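Long-range contacts in DR2417 (Deinococcus radiodurans, PDB 4XWW), which binds and degrades RNA, probably as a 5'-3' exonuclease with possible endonuclease activity, using a two-zinc centre of the metallo-beta-lactamase type: residues V44-G49 and I81-H86; G25-I30 and A429-I434; S343-P348 and R375-G380. All coordinates share one frame; numbering follows the deposited sequence.

Interaction 1: V44-G49 and I81-H86. With ZN (zinc ion), chain E; nucleotides of chain C.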
loop_
_atom_site.group_PDB
_atom_site.type_symbol
_atom_site.label_atom_id
_atom_site.label_comp_id
_atom_site.label_asym_id
_atom_site.label_seq_id
_atom_site.Cartn_x
_atom_site.Cartn_y
_atom_site.Cartn_z
ATOM N N VAL A 44 37.039 3.401 -6.610
ATOM C CA VAL A 44 36.346 4.512 -5.975
ATOM C C VAL A 44 34.911 4.068 -5.726
ATOM O O VAL A 44 34.298 3.461 -6.603
ATOM C CB VAL A 44 36.369 5.772 -6.853
ATOM C CG1 VAL A 44 35.691 6.939 -6.136
ATOM C CG2 VAL A 44 37.812 6.130 -7.220
ATOM N N VAL A 45 34.382 4.353 -4.540
ATOM C CA VAL A 45 32.984 3.993 -4.231
ATOM C C VAL A 45 32.140 5.257 -4.118
ATOM O O VAL A 45 32.616 6.287 -3.641
ATOM C CB VAL A 45 32.879 3.182 -2.917
ATOM C CG1 VAL A 45 31.450 2.583 -2.749
ATOM C CG2 VAL A 45 33.910 2.061 -2.887
ATOM N N VAL A 46 30.879 5.189 -4.539
ATOM C CA VAL A 46 30.009 6.355 -4.472
ATOM C C VAL A 46 28.773 6.026 -3.634
ATOM O O VAL A 46 28.038 5.100 -3.966
ATOM C CB VAL A 46 29.600 6.823 -5.873
ATOM C CG1 VAL A 46 28.639 8.022 -5.779
ATOM C CG2 VAL A 46 30.852 7.194 -6.699
ATOM N N ASP A 47 28.665 6.676 -2.481
ATOM C CA ASP A 47 27.493 6.610 -1.618
ATOM C C ASP A 47 27.455 5.313 -0.807
ATOM O O ASP A 47 28.177 4.366 -1.109
ATOM C CB ASP A 47 26.208 6.845 -2.412
ATOM C CG ASP A 47 26.017 8.308 -2.779
ATOM O OD1 ASP A 47 26.753 9.152 -2.232
ATOM O OD2 ASP A 47 25.139 8.614 -3.607
ATOM N N GLY A 48 26.616 5.280 0.222
ATOM C CA GLY A 48 26.394 4.079 1.008
ATOM C C GLY A 48 25.033 4.113 1.673
ATOM O O GLY A 48 24.941 4.265 2.884
ATOM N N GLY A 49 23.980 3.990 0.877
ATOM C CA GLY A 49 22.618 4.147 1.351
ATOM C C GLY A 49 21.993 2.983 2.098
ATOM O O GLY A 49 22.483 1.860 2.039
ATOM N N ILE A 81 32.994 8.962 -2.550
ATOM C CA ILE A 81 32.250 10.158 -2.914
ATOM C C ILE A 81 30.859 10.074 -2.290
ATOM O O ILE A 81 30.184 9.056 -2.448
ATOM C CB ILE A 81 32.101 10.285 -4.438
ATOM C CG1 ILE A 81 33.468 10.474 -5.106
ATOM C CG2 ILE A 81 31.155 11.422 -4.824
ATOM C CD1 ILE A 81 33.389 10.328 -6.590
ATOM N N LEU A 82 30.442 11.124 -1.582
ATOM C CA LEU A 82 29.085 11.182 -1.026
ATOM C C LEU A 82 28.310 12.315 -1.699
ATOM O O LEU A 82 28.658 13.487 -1.521
ATOM C CB LEU A 82 29.122 11.390 0.496
ATOM C CG LEU A 82 29.925 10.383 1.309
ATOM C CD1 LEU A 82 29.711 10.642 2.795
ATOM C CD2 LEU A 82 29.447 8.977 0.948
ATOM N N THR A 83 27.266 11.974 -2.463
ATOM C CA THR A 83 26.598 12.976 -3.302
ATOM C C THR A 83 25.642 13.901 -2.536
ATOM O O THR A 83 25.488 15.056 -2.902
ATOM C CB THR A 83 25.812 12.334 -4.476
ATOM O OG1 THR A 83 24.787 11.453 -3.979
ATOM C CG2 THR A 83 26.759 11.547 -5.419
ATOM N N HIS A 84 25.007 13.377 -1.493
ATOM C CA HIS A 84 24.084 14.162 -0.663
ATOM C C HIS A 84 23.662 13.349 0.559
ATOM O O HIS A 84 23.919 12.145 0.633
ATOM C CB HIS A 84 22.836 14.642 -1.444
ATOM C CG HIS A 84 21.910 13.557 -1.930
ATOM N ND1 HIS A 84 22.270 12.633 -2.879
ATOM C CD2 HIS A 84 20.594 13.316 -1.651
ATOM C CE1 HIS A 84 21.236 11.854 -3.165
ATOM N NE2 HIS A 84 20.211 12.258 -2.429
ATOM N N GLY A 85 23.028 14.012 1.521
ATOM C CA GLY A 85 22.806 13.428 2.832
ATOM C C GLY A 85 21.457 12.706 3.016
ATOM O O GLY A 85 21.066 12.470 4.158
ATOM N N HIS A 86 20.758 12.362 1.939
ATOM C CA HIS A 86 19.537 11.528 2.078
ATOM C C HIS A 86 19.888 10.139 2.598
ATOM O O HIS A 86 20.949 9.600 2.293
ATOM C CB HIS A 86 18.778 11.395 0.749
ATOM C CG HIS A 86 17.837 12.519 0.476
ATOM N ND1 HIS A 86 17.524 12.939 -0.797
ATOM C CD2 HIS A 86 17.141 13.326 1.314
ATOM C CE1 HIS A 86 16.677 13.949 -0.738
ATOM N NE2 HIS A 86 16.417 14.193 0.536
HETATM ZN ZN ZN E . 18.087 12.176 -2.669
ATOM P P U C 3 14.430 10.296 -1.861
ATOM O OP1 U C 3 14.319 11.476 -2.748
ATOM O OP2 U C 3 15.502 9.300 -2.091
ATOM O "O5'" U C 3 14.520 10.829 -0.365
ATOM C "C5'" U C 3 13.459 11.622 0.189
ATOM C "C4'" U C 3 13.171 11.172 1.598
ATOM O "O4'" U C 3 12.229 10.065 1.568
ATOM C "C3'" U C 3 14.388 10.682 2.378
ATOM O "O3'" U C 3 14.351 11.197 3.699
ATOM C "C2'" U C 3 14.222 9.166 2.377
ATOM O "O2'" U C 3 14.804 8.531 3.498
ATOM C "C1'" U C 3 12.703 9.030 2.400
ATOM N N1 U C 3 12.230 7.747 1.866
ATOM C C2 U C 3 11.326 7.030 2.624
ATOM O O2 U C 3 10.899 7.425 3.695
ATOM N N3 U C 3 10.936 5.835 2.075
ATOM C C4 U C 3 11.348 5.292 0.877
ATOM O O4 U C 3 10.901 4.200 0.521
ATOM C C5 U C 3 12.288 6.091 0.156
ATOM C C6 U C 3 12.692 7.261 0.665
ATOM P P U C 4 15.698 11.629 4.420
ATOM O OP1 U C 4 15.720 13.105 4.514
ATOM O OP2 U C 4 16.825 10.914 3.779
ATOM O "O5'" U C 4 15.492 11.096 5.907
ATOM C "C5'" U C 4 15.067 9.751 6.168
ATOM C "C4'" U C 4 13.590 9.718 6.481
ATOM O "O4'" U C 4 13.109 8.357 6.304
ATOM C "C3'" U C 4 13.201 10.112 7.905
ATOM O "O3'" U C 4 12.968 11.517 8.020
ATOM C "C2'" U C 4 12.006 9.205 8.175
ATOM O "O2'" U C 4 10.810 9.617 7.548
ATOM C "C1'" U C 4 12.462 7.925 7.484
ATOM N N1 U C 4 13.424 7.148 8.275
ATOM C C2 U C 4 12.953 6.037 8.946
ATOM O O2 U C 4 11.789 5.682 8.905
ATOM N N3 U C 4 13.902 5.355 9.666
ATOM C C4 U C 4 15.241 5.660 9.785
ATOM O O4 U C 4 15.967 4.944 10.474
ATOM C C5 U C 4 15.649 6.825 9.061
ATOM C C6 U C 4 14.749 7.512 8.348
HETATM O O HOH W 1 17.391 10.681 -3.540
#
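Asp47 reaches across to Thr83 with both carboxylate oxygens, beside the parallel pair of strands 42-46 and 77-82. From CB, a chi1 of -75° sets CG anti to the carbonyl carbon, and the carboxylate at the tip meets the 81-86 segment: Asp47 CG comes within 3.6 Å of Thr83 OG1. Asp47 OD1 accepts the backbone N-H of Thr83 at 2.9 Å, nearly straight at 165°, while Asp47 OD2 takes the Thr83 OG1 hydroxyl, also 2.9 Å away. Both oxygens use their syn lone pairs, so the threonine is gripped in two-pronged fashion. OD2 has a further donor in ND1 of His89, a ligand of the second zinc.

Thr83 OG1 in turn accepts from His84 ND1 at 3.0 Å, close to the plane of the imidazole, which fixes the ring's rotation and presents His84 NE2 to zinc at 2.1 Å. Asp47 is thus second-shell to the second zinc through His89, and Thr83 links it on to His84 at the first. His86 ND1 and His153 bind the same zinc as His84, and water 1 on that metal donates to OP2 of U3 of chain C, whose O5' lies over one face of the His86 ring. The HxHxDH signature of metallo-beta-lactamase-fold enzymes begins here at His84.

Behind the polar end, Ile81 N donates to Val45 O and Asp47 N to Ile81 O, while Val46 CG2 packs alongside Ile81 CB at 4.0 Å. The Ile81 methyl CD1 touches Val44 CG1. The two strands are neighbours in the large mixed sheet; Phe144, Ala146 and Phe148 of strand 144-150 and Tyr161 of strand 159-165 pack on the Val44, Val46 and Ile81 side, and His86 stands at the N-cap position, right before helix 87-90.

Interaction 2: G25-I30 and A429-I434. With nucleotides of chain C.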
loop_
_atom_site.group_PDB
_atom_site.type_symbol
_atom_site.label_atom_id
_atom_site.label_comp_id
_atom_site.label_asym_id
_atom_site.label_seq_id
_atom_site.Cartn_x
_atom_site.Cartn_y
_atom_site.Cartn_z
ATOM N N GLY A 25 24.059 -1.449 -5.170
ATOM C CA GLY A 25 22.734 -1.141 -4.665
ATOM C C GLY A 25 22.223 0.064 -5.420
ATOM O O GLY A 25 23.022 0.839 -5.933
ATOM N N GLY A 26 20.909 0.221 -5.484
ATOM C CA GLY A 26 20.299 1.368 -6.134
ATOM C C GLY A 26 19.902 1.175 -7.589
ATOM O O GLY A 26 19.298 2.058 -8.198
ATOM N N MET A 27 20.231 0.016 -8.146
ATOM C CA MET A 27 19.804 -0.341 -9.495
ATOM C C MET A 27 18.616 -1.301 -9.413
ATOM O O MET A 27 18.660 -2.270 -8.658
ATOM C CB MET A 27 20.942 -1.005 -10.270
ATOM C CG MET A 27 22.021 -0.053 -10.780
ATOM S SD MET A 27 21.458 1.043 -12.084
ATOM C CE MET A 27 23.041 1.738 -12.607
ATOM N N GLY A 28 17.562 -1.044 -10.177
ATOM C CA GLY A 28 16.404 -1.932 -10.138
ATOM C C GLY A 28 15.612 -1.797 -8.846
ATOM O O GLY A 28 14.778 -2.658 -8.500
ATOM N N GLU A 29 15.874 -0.702 -8.137
ATOM C CA GLU A 29 15.204 -0.374 -6.881
ATOM C C GLU A 29 15.382 1.107 -6.618
ATOM O O GLU A 29 16.260 1.755 -7.205
ATOM C CB GLU A 29 15.800 -1.163 -5.717
ATOM C CG GLU A 29 17.281 -0.804 -5.472
ATOM C CD GLU A 29 17.897 -1.578 -4.328
ATOM O OE1 GLU A 29 17.148 -2.075 -3.465
ATOM O OE2 GLU A 29 19.139 -1.697 -4.296
ATOM N N ILE A 30 14.580 1.629 -5.705
ATOM C CA ILE A 30 14.808 2.945 -5.173
ATOM C C ILE A 30 15.226 2.778 -3.709
ATOM O O ILE A 30 14.406 2.461 -2.850
ATOM C CB ILE A 30 13.574 3.817 -5.308
ATOM C CG1 ILE A 30 13.250 3.991 -6.797
ATOM C CG2 ILE A 30 13.814 5.162 -4.620
ATOM C CD1 ILE A 30 12.050 4.835 -7.085
ATOM N N ALA A 429 20.925 -1.917 -15.884
ATOM C CA ALA A 429 21.763 -2.661 -14.953
ATOM C C ALA A 429 20.969 -3.176 -13.750
ATOM O O ALA A 429 19.931 -2.611 -13.359
ATOM C CB ALA A 429 22.963 -1.809 -14.492
ATOM N N LYS A 430 21.469 -4.285 -13.215
ATOM C CA LYS A 430 21.005 -4.896 -11.974
ATOM C C LYS A 430 22.113 -4.778 -10.956
ATOM O O LYS A 430 23.277 -4.729 -11.340
ATOM C CB LYS A 430 20.659 -6.376 -12.177
ATOM C CG LYS A 430 19.569 -6.632 -13.196
ATOM C CD LYS A 430 19.300 -8.134 -13.279
ATOM C CE LYS A 430 18.781 -8.538 -14.652
ATOM N NZ LYS A 430 19.855 -8.511 -15.681
ATOM N N ASN A 431 21.773 -4.742 -9.668
ATOM C CA ASN A 431 22.809 -4.813 -8.636
ATOM C C ASN A 431 23.666 -6.057 -8.831
ATOM O O ASN A 431 23.140 -7.135 -9.120
ATOM C CB ASN A 431 22.197 -4.830 -7.239
ATOM C CG ASN A 431 21.439 -3.585 -6.924
ATOM O OD1 ASN A 431 21.734 -2.513 -7.456
ATOM N ND2 ASN A 431 20.449 -3.701 -6.052
ATOM N N GLY A 432 24.976 -5.906 -8.654
ATOM C CA GLY A 432 25.925 -6.992 -8.860
ATOM C C GLY A 432 26.451 -7.103 -10.280
ATOM O O GLY A 432 27.422 -7.810 -10.520
ATOM N N ASP A 433 25.837 -6.399 -11.223
ATOM C CA ASP A 433 26.333 -6.441 -12.603
ATOM C C ASP A 433 27.718 -5.817 -12.700
ATOM O O ASP A 433 27.987 -4.772 -12.090
ATOM C CB ASP A 433 25.410 -5.693 -13.569
ATOM C CG ASP A 433 24.194 -6.489 -13.969
ATOM O OD1 ASP A 433 24.114 -7.693 -13.645
ATOM O OD2 ASP A 433 23.323 -5.895 -14.636
ATOM N N ILE A 434 28.595 -6.449 -13.472
ATOM C CA ILE A 434 29.838 -5.802 -13.860
ATOM C C ILE A 434 29.604 -5.160 -15.218
ATOM O O ILE A 434 29.457 -5.855 -16.224
ATOM C CB ILE A 434 31.032 -6.787 -13.943
ATOM C CG1 ILE A 434 31.181 -7.564 -12.637
ATOM C CG2 ILE A 434 32.302 -6.034 -14.261
ATOM C CD1 ILE A 434 32.048 -8.795 -12.766
ATOM P P U C 2 9.406 12.872 -4.022
ATOM O OP1 U C 2 10.385 13.740 -3.331
ATOM O OP2 U C 2 9.378 12.828 -5.501
ATOM O "O5'" U C 2 9.581 11.365 -3.535
ATOM C "C5'" U C 2 9.702 11.035 -2.142
ATOM C "C4'" U C 2 10.665 9.885 -1.957
ATOM O "O4'" U C 2 10.049 8.643 -2.402
ATOM C "C3'" U C 2 11.986 9.995 -2.717
ATOM O "O3'" U C 2 13.033 9.531 -1.879
ATOM C "C2'" U C 2 11.807 9.008 -3.865
ATOM O "O2'" U C 2 13.031 8.496 -4.349
ATOM C "C1'" U C 2 10.976 7.926 -3.185
ATOM N N1 U C 2 10.238 7.057 -4.111
ATOM C C2 U C 2 10.215 5.703 -3.837
ATOM O O2 U C 2 10.769 5.214 -2.869
ATOM N N3 U C 2 9.517 4.945 -4.743
ATOM C C4 U C 2 8.856 5.386 -5.868
ATOM O O4 U C 2 8.270 4.573 -6.585
ATOM C C5 U C 2 8.930 6.798 -6.085
ATOM C C6 U C 2 9.602 7.567 -5.219
HETATM O O HOH W 2 18.927 -4.993 -9.014
#
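One oxygen, Glu29 OE2, is met from opposite faces of its carboxylate plane: Asn431 ND2 comes in from above at 3.0 Å, some 59° out of the plane, and the backbone N of Gly26 from the other face at 2.9 Å. Glu29 reaches back along its own loop to Gly26, with CG between the backbone N and the carbonyl carbon (chi1 63°) and the chain extended beyond.

The other branch of the Asn431 amide points into the same loop. Asn431 OD1 accepts the Met27 N-H at 3.0 Å and lies close to Gly25 CA, so the amide bonds at both ends to segment 25-30. Water 2 adds a bridge, donating to Met27 O and accepting from Asn431 N.

Beside this polar knot, the bent Met27 chain runs past Ala429: Met27 CB lies 3.6 Å from Ala429 O, and CE and SD rest against the methyl CB. Asn431 itself sits in a type II turn from Lys430 to Asp433. Loop 25-30 follows strand 19-23, the neighbour of strand 433-438 in the mixed sheet, and Ile30 CG2 lies against the ribose O2' of U2 of chain C.

Lys32 forms a salt bridge with Glu29 OE2, which thus gathers Gly26 N, Asn431 ND2 and Lys32, consistent with a charged carboxylate that ties its own loop to the 429-434 turn.

Interaction 3: S343-P348 and R375-G380. With nucleotides of chain C.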
loop_
_atom_site.group_PDB
_atom_site.type_symbol
_atom_site.label_atom_id
_atom_site.label_comp_id
_atom_site.label_asym_id
_atom_site.label_seq_id
_atom_site.Cartn_x
_atom_site.Cartn_y
_atom_site.Cartn_z
ATOM N N SER A 343 2.456 18.582 3.378
ATOM C CA SER A 343 3.320 19.088 2.311
ATOM C C SER A 343 4.217 17.948 1.839
ATOM O O SER A 343 5.429 17.974 2.042
ATOM C CB SER A 343 4.139 20.286 2.806
ATOM O OG SER A 343 4.825 20.944 1.746
ATOM N N SER A 344 3.599 16.960 1.202
ATOM C CA SER A 344 4.235 15.692 0.847
ATOM C C SER A 344 3.224 14.836 0.093
ATOM O O SER A 344 2.037 15.131 0.094
ATOM C CB SER A 344 4.719 14.933 2.083
ATOM O OG SER A 344 3.641 14.700 2.961
ATOM N N ASN A 345 3.722 13.785 -0.544
ATOM C CA ASN A 345 2.907 12.777 -1.179
ATOM C C ASN A 345 3.312 11.469 -0.547
ATOM O O ASN A 345 4.486 11.274 -0.247
ATOM C CB ASN A 345 3.147 12.714 -2.687
ATOM C CG ASN A 345 2.310 13.694 -3.461
ATOM O OD1 ASN A 345 1.132 13.906 -3.165
ATOM N ND2 ASN A 345 2.908 14.276 -4.495
ATOM N N PRO A 346 2.365 10.545 -0.375
ATOM C CA PRO A 346 2.768 9.236 0.154
ATOM C C PRO A 346 3.716 8.485 -0.774
ATOM O O PRO A 346 3.471 8.360 -1.970
ATOM C CB PRO A 346 1.448 8.458 0.259
ATOM C CG PRO A 346 0.366 9.480 0.139
ATOM C CD PRO A 346 0.921 10.617 -0.664
ATOM N N ILE A 347 4.815 8.022 -0.215
ATOM C CA ILE A 347 5.738 7.163 -0.939
ATOM C C ILE A 347 5.053 5.803 -1.120
ATOM O O ILE A 347 4.383 5.336 -0.207
ATOM C CB ILE A 347 7.053 7.040 -0.165
ATOM C CG1 ILE A 347 7.709 8.424 -0.060
ATOM C CG2 ILE A 347 7.985 6.018 -0.814
ATOM C CD1 ILE A 347 8.840 8.493 0.926
ATOM N N PRO A 348 5.204 5.182 -2.301
ATOM C CA PRO A 348 4.592 3.869 -2.550
ATOM C C PRO A 348 4.807 2.907 -1.395
ATOM O O PRO A 348 5.937 2.727 -0.931
ATOM C CB PRO A 348 5.310 3.392 -3.810
ATOM C CG PRO A 348 5.603 4.659 -4.544
ATOM C CD PRO A 348 5.907 5.694 -3.494
ATOM N N ARG A 375 -1.768 22.200 -4.391
ATOM C CA ARG A 375 -0.422 21.884 -4.874
ATOM C C ARG A 375 0.583 22.352 -3.848
ATOM O O ARG A 375 1.135 23.449 -3.959
ATOM C CB ARG A 375 -0.129 22.523 -6.229
ATOM C CG ARG A 375 1.162 21.942 -6.835
ATOM C CD ARG A 375 1.631 22.632 -8.110
ATOM N NE ARG A 375 0.614 22.614 -9.157
ATOM C CZ ARG A 375 0.438 21.615 -10.015
ATOM N NH1 ARG A 375 -0.520 21.692 -10.931
ATOM N NH2 ARG A 375 1.212 20.539 -9.959
ATOM N N VAL A 376 0.793 21.522 -2.836
ATOM C CA VAL A 376 1.618 21.905 -1.710
ATOM C C VAL A 376 2.855 21.003 -1.583
ATOM O O VAL A 376 3.509 20.972 -0.550
ATOM C CB VAL A 376 0.817 21.901 -0.392
ATOM C CG1 VAL A 376 -0.218 23.023 -0.418
ATOM C CG2 VAL A 376 0.132 20.556 -0.160
ATOM N N HIS A 377 3.169 20.280 -2.649
ATOM C CA HIS A 377 4.405 19.498 -2.691
ATOM C C HIS A 377 4.983 19.436 -4.089
ATOM O O HIS A 377 4.237 19.287 -5.063
ATOM C CB HIS A 377 4.148 18.075 -2.192
ATOM C CG HIS A 377 5.363 17.205 -2.209
ATOM N ND1 HIS A 377 6.429 17.387 -1.352
ATOM C CD2 HIS A 377 5.677 16.134 -2.971
ATOM C CE1 HIS A 377 7.353 16.476 -1.598
ATOM N NE2 HIS A 377 6.915 15.695 -2.571
ATOM N N ALA A 378 6.311 19.530 -4.175
ATOM C CA ALA A 378 7.053 19.264 -5.401
ATOM C C ALA A 378 8.059 18.168 -5.142
ATOM O O ALA A 378 8.805 18.222 -4.172
ATOM C CB ALA A 378 7.765 20.530 -5.896
ATOM N N SER A 379 8.100 17.186 -6.031
ATOM C CA SER A 379 9.089 16.111 -5.975
ATOM C C SER A 379 10.528 16.642 -5.996
ATOM O O SER A 379 10.808 17.683 -6.595
ATOM C CB SER A 379 8.874 15.152 -7.162
ATOM O OG SER A 379 9.885 14.151 -7.224
ATOM N N GLY A 380 11.422 15.918 -5.343
ATOM C CA GLY A 380 12.840 16.206 -5.454
ATOM C C GLY A 380 13.444 15.702 -6.760
ATOM O O GLY A 380 14.636 15.915 -6.997
ATOM P P U C 2 9.406 12.872 -4.022
ATOM O OP1 U C 2 10.385 13.740 -3.331
ATOM O OP2 U C 2 9.378 12.828 -5.501
ATOM O "O5'" U C 2 9.581 11.365 -3.535
ATOM C "C5'" U C 2 9.702 11.035 -2.142
ATOM C "C4'" U C 2 10.665 9.885 -1.957
ATOM O "O4'" U C 2 10.049 8.643 -2.402
ATOM C "C3'" U C 2 11.986 9.995 -2.717
ATOM O "O3'" U C 2 13.033 9.531 -1.879
ATOM C "C2'" U C 2 11.807 9.008 -3.865
ATOM O "O2'" U C 2 13.031 8.496 -4.349
ATOM C "C1'" U C 2 10.976 7.926 -3.185
ATOM N N1 U C 2 10.238 7.057 -4.111
ATOM C C2 U C 2 10.215 5.703 -3.837
ATOM O O2 U C 2 10.769 5.214 -2.869
ATOM N N3 U C 2 9.517 4.945 -4.743
ATOM C C4 U C 2 8.856 5.386 -5.868
ATOM O O4 U C 2 8.270 4.573 -6.585
ATOM C C5 U C 2 8.930 6.798 -6.085
ATOM C C6 U C 2 9.602 7.567 -5.219
ATOM P P U C 3 14.430 10.296 -1.861
ATOM O OP1 U C 3 14.319 11.476 -2.748
ATOM O OP2 U C 3 15.502 9.300 -2.091
ATOM O "O5'" U C 3 14.520 10.829 -0.365
ATOM C "C5'" U C 3 13.459 11.622 0.189
ATOM C "C4'" U C 3 13.171 11.172 1.598
ATOM O "O4'" U C 3 12.229 10.065 1.568
ATOM C "C3'" U C 3 14.388 10.682 2.378
ATOM O "O3'" U C 3 14.351 11.197 3.699
ATOM C "C2'" U C 3 14.222 9.166 2.377
ATOM O "O2'" U C 3 14.804 8.531 3.498
ATOM C "C1'" U C 3 12.703 9.030 2.400
ATOM N N1 U C 3 12.230 7.747 1.866
ATOM C C2 U C 3 11.326 7.030 2.624
ATOM O O2 U C 3 10.899 7.425 3.695
ATOM N N3 U C 3 10.936 5.835 2.075
ATOM C C4 U C 3 11.348 5.292 0.877
ATOM O O4 U C 3 10.901 4.200 0.521
ATOM C C5 U C 3 12.288 6.091 0.156
ATOM C C6 U C 3 12.692 7.261 0.665
ATOM O "O3'" U C 1 7.936 13.264 -3.510
#
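His377 lays one face of its imidazole against the backbone of Ser344, whose CA stands 3.4 Å above the ring plane, offset toward the rim, in a CH-pi contact. Asn345 N follows over the same face. Asn345 ND2 meets His377 at CD2, 3.7 Å away, with the amide turned 80° from the ring plane. CG of the histidine is anti to its backbone N (chi1 180°), which carries the ring out across segment 343-348 and sends NE2 on to the RNA.

There His377 NE2 shares a hydrogen bond of 2.8 Å with the oxygen modelled as O3' of U1 of chain C, bonded to the U2 phosphorus and lying in the ring plane at its edge. ND1 is held by Arg251, so the ring is fixed at both nitrogens. Arg251 also bonds Ser343 OG, whose hydroxyl donates to Val376 O at 2.6 Å, nearly straight along the carbonyl direction.

Further along, Gly380 N donates to OP1 of U2 of chain C at 3.1 Å and 172°. His377 to Gly380 belong to the predicted substrate-binding site, and here they contact the U2 phosphate. Segment 343-348 attends to sugar and base: Ile347 CG1 lies 3.3 Å from the U2 O4', its CD1 touches the U3 base, and Pro348 CG packs on the uracil of U2 near O4.

The two loops follow adjacent strands of the five-stranded parallel sheet, 339-342 and 367-369. Segment 343-348 leads into helix 351-364 and segment 375-380 into helix 384-394, while Val376 packs on Leu229 and Ile232 of helix 222-234.

From the N terminus the chain first passes 25-30, which waits some 400 residues for 429-434, so interaction 2 closes by far the longest loop. The other two fall within that span, one after the other, without crossing. Interaction 1 closes a short loop between 44-49 and 81-86, and interaction 3 does the same in the beta-CASP region. Interactions 1 and 2 both reach the eight-stranded mixed sheet, their centres about 15 Å apart; interaction 3 lies in loops that follow two strands of the separate parallel sheet, about 24 Å from interaction 1 between centres. The RNA strand runs between these parts and meets all three.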